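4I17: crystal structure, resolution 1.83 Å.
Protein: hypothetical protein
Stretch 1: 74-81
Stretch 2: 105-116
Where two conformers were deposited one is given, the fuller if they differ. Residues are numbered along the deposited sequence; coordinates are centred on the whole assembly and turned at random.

Stretch 1 (74-81) NLANAYIG
Stretch 2, residues 105-116: AVPGNATIEKLY

Two helices, 75-81 and 110-116, run in nearly the same direction, 28° between their N-to-C axes and 10.0 Å at closest approach. No hydrogen bond crosses between the stretches; the contact is mostly apolar packing that buries 372 Å², both sides summed. Stretch 1 enters its helix from Asn 74 (phi/psi 45/48), whose OD1 accepts from Asn 77 ND2 at 2.8 Å rather than capping the helix.

Stretch 2 begins at Ala 105, still helical, whose CB lies 3.8 Å from Tyr 79 CE2, oblique to the ring; Tyr 79 is m, with chi2 -73°. Val 106 leaves helical geometry (-123/73) and, with chi1 t, puts CG2 3.8 Å from Leu 75 CB. Val 106 CA lies 6.6 Å from Ala 76 CA, one of the two register points.

A type II turn from Val 106 to Asn 109 links the end of one helix to the start of the next, through Pro 107 (-62/145) and Gly 108 (73/22), where the positive phi favours glycine. Its closing bond, Asn 109 N to Val 106 O, is weak at 3.4 Å. Asn 109 (-84/117, chi1 t, chi2 -86°) caps the next helix, OD1 accepting from Ile 112 N at 3.0 Å, while ND2 sits 3.2 Å from Ala 76 CB.

Within the helix, Thr 111 (m) points toward stretch 1 and places CG2 3.7 Å from Ile 80 CD1. Ile 112 starts sideways, but its m,t rotamer brings the end across: CD1 is 3.6 Å from Ala 76 CA and 3.8 Å from Ala 76 CB, so the methyl packs against the backbone as well as the side chain, and CG1 is 3.7 Å from Ile 80 CG1. Ile 112 CA and Ile 80 CA are 6.7 Å apart. Leu 115 (m,t), one helical turn after Thr 111, adds CD1 at 3.9 Å from Ile 80 CG1. Ile 80, also m,t, thus meets Thr 111, Ile 112 and Leu 115.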

# COMPACT_ATOMS: atom_id res chain seq x y z
N ASN A 74 19.67 5.92 -4.17
CA ASN A 74 18.42 5.83 -4.95
C ASN A 74 17.33 5.11 -4.14
O ASN A 74 16.72 4.15 -4.60
CB ASN A 74 18.77 4.99 -6.21
CG ASN A 74 17.87 5.15 -7.40
OD1 ASN A 74 17.02 6.02 -7.43
ND2 ASN A 74 18.05 4.28 -8.39
N LEU A 75 17.17 5.55 -2.89
CA LEU A 75 16.35 4.86 -1.90
C LEU A 75 14.93 4.59 -2.28
O LEU A 75 14.49 3.47 -2.07
CB LEU A 75 16.39 5.58 -0.57
CG LEU A 75 17.67 5.36 0.19
CD1 LEU A 75 17.67 6.18 1.47
CD2 LEU A 75 17.87 3.88 0.52
N ALA A 76 14.20 5.55 -2.83
CA ALA A 76 12.80 5.26 -3.18
C ALA A 76 12.74 4.16 -4.25
O ALA A 76 11.95 3.22 -4.11
CB ALA A 76 12.10 6.51 -3.67
N ASN A 77 13.58 4.25 -5.26
CA ASN A 77 13.60 3.23 -6.31
C ASN A 77 14.07 1.88 -5.80
O ASN A 77 13.55 0.86 -6.25
CB ASN A 77 14.48 3.70 -7.46
CG ASN A 77 13.78 4.75 -8.29
OD1 ASN A 77 12.57 4.72 -8.48
ND2 ASN A 77 14.53 5.75 -8.72
N ALA A 78 15.06 1.86 -4.87
CA ALA A 78 15.58 0.61 -4.30
C ALA A 78 14.52 -0.08 -3.43
O ALA A 78 14.36 -1.30 -3.52
CB ALA A 78 16.85 0.87 -3.49
N TYR A 79 13.76 0.68 -2.61
CA TYR A 79 12.67 0.07 -1.82
C TYR A 79 11.55 -0.43 -2.73
O TYR A 79 11.00 -1.48 -2.45
CB TYR A 79 12.06 1.06 -0.82
CG TYR A 79 12.86 1.14 0.46
CD1 TYR A 79 12.84 0.10 1.40
CD2 TYR A 79 13.67 2.24 0.74
CE1 TYR A 79 13.58 0.17 2.57
CE2 TYR A 79 14.39 2.33 1.92
CZ TYR A 79 14.35 1.29 2.84
OH TYR A 79 15.07 1.38 4.00
N ILE A 80 11.21 0.32 -3.80
CA ILE A 80 10.14 -0.07 -4.74
C ILE A 80 10.56 -1.35 -5.44
O ILE A 80 9.77 -2.28 -5.55
CB ILE A 80 9.80 1.07 -5.73
CG1 ILE A 80 9.09 2.22 -5.00
CG2 ILE A 80 8.95 0.55 -6.94
CD1 ILE A 80 9.14 3.55 -5.77
N GLY A 81 11.84 -1.40 -5.85
CA GLY A 81 12.40 -2.58 -6.49
C GLY A 81 12.36 -3.81 -5.60
O GLY A 81 11.98 -4.88 -6.05
N ALA A 105 11.70 5.61 5.61
CA ALA A 105 13.02 6.11 5.20
C ALA A 105 12.92 7.37 4.31
O ALA A 105 13.74 8.29 4.45
CB ALA A 105 13.80 5.03 4.47
N VAL A 106 11.97 7.39 3.36
CA VAL A 106 11.75 8.50 2.43
C VAL A 106 10.28 8.98 2.57
O VAL A 106 9.45 8.73 1.68
CB VAL A 106 12.12 8.16 0.95
CG1 VAL A 106 12.42 9.44 0.16
CG2 VAL A 106 13.31 7.21 0.87
N PRO A 107 9.91 9.68 3.68
CA PRO A 107 8.52 10.16 3.80
C PRO A 107 8.16 11.14 2.70
O PRO A 107 9.03 11.89 2.24
CB PRO A 107 8.49 10.84 5.18
CG PRO A 107 9.71 10.38 5.88
CD PRO A 107 10.73 10.09 4.84
N GLY A 108 6.92 11.10 2.27
CA GLY A 108 6.41 11.98 1.23
C GLY A 108 6.91 11.68 -0.17
O GLY A 108 6.93 12.58 -1.01
N ASN A 109 7.38 10.42 -0.42
CA ASN A 109 7.78 10.04 -1.77
C ASN A 109 6.49 9.62 -2.46
O ASN A 109 5.83 8.70 -1.97
CB ASN A 109 8.87 8.93 -1.78
CG ASN A 109 9.17 8.43 -3.17
OD1 ASN A 109 8.50 7.52 -3.68
ND2 ASN A 109 10.16 9.04 -3.82
N ALA A 110 6.09 10.33 -3.54
CA ALA A 110 4.83 10.08 -4.25
C ALA A 110 4.62 8.61 -4.64
O ALA A 110 3.58 8.05 -4.28
CB ALA A 110 4.73 10.95 -5.50
N THR A 111 5.58 7.97 -5.34
CA THR A 111 5.39 6.60 -5.82
C THR A 111 5.28 5.59 -4.64
O THR A 111 4.36 4.78 -4.67
CB THR A 111 6.43 6.22 -6.89
OG1 THR A 111 6.34 7.20 -7.95
CG2 THR A 111 6.16 4.86 -7.50
N ILE A 112 6.14 5.67 -3.59
CA ILE A 112 6.04 4.75 -2.44
C ILE A 112 4.69 4.96 -1.72
O ILE A 112 4.02 3.97 -1.38
CB ILE A 112 7.22 4.86 -1.44
CG1 ILE A 112 8.55 4.48 -2.11
CG2 ILE A 112 6.98 3.94 -0.21
CD1 ILE A 112 9.74 4.78 -1.26
N GLU A 113 4.26 6.23 -1.50
CA GLU A 113 2.97 6.47 -0.85
C GLU A 113 1.84 5.89 -1.66
O GLU A 113 0.93 5.32 -1.06
CB GLU A 113 2.69 7.95 -0.56
CG GLU A 113 3.48 8.52 0.60
CD GLU A 113 2.96 9.82 1.19
OE1 GLU A 113 2.00 10.42 0.64
OE2 GLU A 113 3.50 10.23 2.24
N LYS A 114 1.88 6.00 -3.02
CA LYS A 114 0.82 5.45 -3.86
C LYS A 114 0.74 3.95 -3.69
O LYS A 114 -0.33 3.45 -3.44
CB LYS A 114 1.00 5.81 -5.35
CG LYS A 114 0.67 7.25 -5.70
CD LYS A 114 0.98 7.54 -7.17
CE LYS A 114 0.59 8.94 -7.60
NZ LYS A 114 1.46 9.98 -7.00
N LEU A 115 1.88 3.23 -3.77
CA LEU A 115 1.88 1.77 -3.61
C LEU A 115 1.38 1.31 -2.23
O LEU A 115 0.62 0.34 -2.13
CB LEU A 115 3.28 1.22 -3.87
CG LEU A 115 3.81 1.52 -5.27
CD1 LEU A 115 5.32 1.26 -5.36
CD2 LEU A 115 3.04 0.75 -6.33
N TYR A 116 1.83 2.00 -1.19
CA TYR A 116 1.45 1.71 0.19
C TYR A 116 -0.07 1.87 0.36
O TYR A 116 -0.76 1.00 0.88
CB TYR A 116 2.19 2.68 1.13
CG TYR A 116 1.91 2.48 2.60
CD1 TYR A 116 2.69 1.61 3.36
CD2 TYR A 116 0.87 3.16 3.23
CE1 TYR A 116 2.44 1.44 4.73
CE2 TYR A 116 0.58 2.95 4.58
CZ TYR A 116 1.40 2.12 5.33
OH TYR A 116 1.16 1.94 6.66